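Local coordinates for trafficking protein particle complex subunit 3 (Naegleria fowleri, PDB 6AQ3), which probably serves as a core subunit of the TRAPP complex in vesicle trafficking and carries a covalently bound palmitic acid, at residues N124-V130 against Y143-I147. Sequence-based numbering, arbitrary orientation.
With EDO (1,2-ethanediol), chain H.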
loop_
_atom_site.group_PDB
_atom_site.type_symbol
_atom_site.label_atom_id
_atom_site.label_comp_id
_atom_site.label_asym_id
_atom_site.label_seq_id
_atom_site.Cartn_x
_atom_site.Cartn_y
_atom_site.Cartn_z
ATOM N N ASN C 124 13.084 0.274 -8.618
ATOM C CA ASN C 124 12.222 0.268 -7.444
ATOM C C ASN C 124 10.770 0.539 -7.827
ATOM O O ASN C 124 10.416 1.684 -8.154
ATOM C CB ASN C 124 12.691 1.311 -6.421
ATOM C CG ASN C 124 11.848 1.304 -5.145
ATOM O OD1 ASN C 124 10.843 0.598 -5.045
ATOM N ND2 ASN C 124 12.247 2.107 -4.173
ATOM N N PRO C 125 9.884 -0.458 -7.718
ATOM C CA PRO C 125 8.495 -0.252 -8.165
ATOM C C PRO C 125 7.757 0.853 -7.437
ATOM O O PRO C 125 6.837 1.441 -8.022
ATOM C CB PRO C 125 7.836 -1.616 -7.913
ATOM C CG PRO C 125 8.659 -2.241 -6.835
ATOM C CD PRO C 125 10.080 -1.796 -7.139
ATOM N N LEU C 126 8.135 1.185 -6.198
ATOM C CA LEU C 126 7.477 2.308 -5.533
ATOM C C LEU C 126 7.742 3.613 -6.263
ATOM O O LEU C 126 6.957 4.559 -6.143
ATOM C CB LEU C 126 7.932 2.440 -4.083
ATOM C CG LEU C 126 7.843 1.234 -3.160
ATOM C CD1 LEU C 126 8.289 1.705 -1.781
ATOM C CD2 LEU C 126 6.444 0.587 -3.149
ATOM N N ASN C 127 8.855 3.699 -6.995
ATOM C CA ASN C 127 9.249 4.925 -7.688
ATOM C C ASN C 127 8.547 5.142 -9.024
ATOM O O ASN C 127 8.736 6.205 -9.622
ATOM C CB ASN C 127 10.765 4.940 -7.928
ATOM C CG ASN C 127 11.544 5.287 -6.689
ATOM O OD1 ASN C 127 10.968 5.562 -5.642
ATOM N ND2 ASN C 127 12.866 5.285 -6.801
ATOM N N ASP C 128 7.797 4.159 -9.522
ATOM C CA ASP C 128 7.230 4.216 -10.870
ATOM C C ASP C 128 6.361 5.451 -11.095
ATOM O O ASP C 128 5.455 5.750 -10.312
ATOM C CB ASP C 128 6.422 2.947 -11.136
ATOM C CG ASP C 128 7.309 1.739 -11.380
ATOM O OD1 ASP C 128 8.550 1.888 -11.296
ATOM O OD2 ASP C 128 6.768 0.640 -11.621
ATOM N N PHE C 129 6.649 6.169 -12.180
ATOM C CA PHE C 129 5.880 7.331 -12.616
ATOM C C PHE C 129 5.936 8.480 -11.606
ATOM O O PHE C 129 5.113 9.403 -11.657
ATOM C CB PHE C 129 4.427 6.935 -12.903
ATOM C CG PHE C 129 4.286 5.854 -13.949
ATOM C CD1 PHE C 129 5.137 5.802 -15.048
ATOM C CD2 PHE C 129 3.315 4.870 -13.816
ATOM C CE1 PHE C 129 5.015 4.802 -16.004
ATOM C CE2 PHE C 129 3.181 3.865 -14.775
ATOM C CZ PHE C 129 4.036 3.832 -15.869
ATOM N N VAL C 130 6.900 8.455 -10.692
ATOM C CA VAL C 130 7.055 9.486 -9.671
ATOM C C VAL C 130 8.101 10.474 -10.161
ATOM O O VAL C 130 9.137 10.084 -10.713
ATOM C CB VAL C 130 7.467 8.882 -8.312
ATOM C CG1 VAL C 130 7.749 9.981 -7.287
ATOM C CG2 VAL C 130 6.405 7.933 -7.802
ATOM N N TYR C 143 11.882 9.260 -0.799
ATOM C CA TYR C 143 10.532 8.812 -1.120
ATOM C C TYR C 143 10.215 7.434 -0.544
ATOM O O TYR C 143 9.101 7.204 -0.061
ATOM C CB TYR C 143 10.365 8.799 -2.638
ATOM C CG TYR C 143 8.952 8.520 -3.089
ATOM C CD1 TYR C 143 8.014 9.544 -3.197
ATOM C CD2 TYR C 143 8.552 7.228 -3.377
ATOM C CE1 TYR C 143 6.701 9.282 -3.618
ATOM C CE2 TYR C 143 7.279 6.961 -3.777
ATOM C CZ TYR C 143 6.354 7.983 -3.895
ATOM O OH TYR C 143 5.085 7.668 -4.286
ATOM N N SER C 144 11.177 6.507 -0.582
ATOM C CA SER C 144 10.988 5.127 -0.140
ATOM C C SER C 144 11.526 4.853 1.262
ATOM O O SER C 144 11.833 3.697 1.574
ATOM C CB SER C 144 11.661 4.165 -1.107
ATOM O OG SER C 144 11.069 4.243 -2.369
ATOM N N ASN C 145 11.578 5.868 2.133
ATOM C CA ASN C 145 12.235 5.699 3.425
ATOM C C ASN C 145 11.565 4.643 4.290
ATOM O O ASN C 145 12.216 4.088 5.191
ATOM C CB ASN C 145 12.276 7.019 4.185
ATOM C CG ASN C 145 13.588 7.207 4.935
ATOM O OD1 ASN C 145 14.618 6.683 4.517
ATOM N ND2 ASN C 145 13.563 7.984 6.023
ATOM N N ILE C 146 10.297 4.321 4.007
ATOM C CA ILE C 146 9.610 3.253 4.725
ATOM C C ILE C 146 10.423 1.957 4.704
ATOM O O ILE C 146 10.304 1.131 5.617
ATOM C CB ILE C 146 8.203 3.058 4.138
ATOM C CG1 ILE C 146 7.336 2.251 5.095
ATOM C CG2 ILE C 146 8.287 2.330 2.800
ATOM C CD1 ILE C 146 5.855 2.407 4.820
ATOM N N ILE C 147 11.242 1.746 3.664
ATOM C CA ILE C 147 12.061 0.534 3.584
ATOM C C ILE C 147 13.068 0.477 4.730
ATOM O O ILE C 147 13.314 -0.591 5.306
ATOM C CB ILE C 147 12.764 0.438 2.210
ATOM C CG1 ILE C 147 11.729 0.355 1.077
ATOM C CG2 ILE C 147 13.684 -0.806 2.139
ATOM C CD1 ILE C 147 12.343 0.272 -0.305
HETATM C C1 EDO H . 3.151 6.595 -8.231
HETATM O O1 EDO H . 1.968 6.929 -7.501
HETATM C C2 EDO H . 3.492 5.124 -8.023
HETATM O O2 EDO H . 3.007 4.359 -9.136
HETATM O O HOH W 1 4.924 5.104 -4.635
#
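In this TRAPP-family fold, the loop after strand 116-121 makes an Asx turn, a short 3-10 segment (125-127) and a type II beta turn (Asn127 to Val130), and packs on the approach to helix 146-157. Together the two segments bury 290 Å². Tyr143 contributes most, 72 Å²: its ring rests against Val130, whose CG1 lies 4.2 Å from the ring centroid and 22° off the normal, a CH-pi contact over one face. The tyrosine hydroxyl is tied to the 3-10 segment through a water, which accepts from Tyr143 OH and donates to Leu126 O, both at 2.6 Å. Leu126, with 58 Å² covered, sends CD1 to 3.8 Å from Ser144 OG, and its side chain also meets Tyr35 of helix 25-42 and Leu101 of helix 85-101. Next to it, the side chain of Ile147 lies about 4 Å from the bound palmitic acid, so the contact adjoins the lipid pocket. Ser144, with 40 Å² covered, faces the Asx turn, where Asn124 OD1 accepts from Leu126 N at 3.0 Å. The other end of that amide reaches across the interface: Asn124 ND2 donates a weak hydrogen bond to Ser144 OG, 3.0 Å long but bent to 122° at the hydrogen.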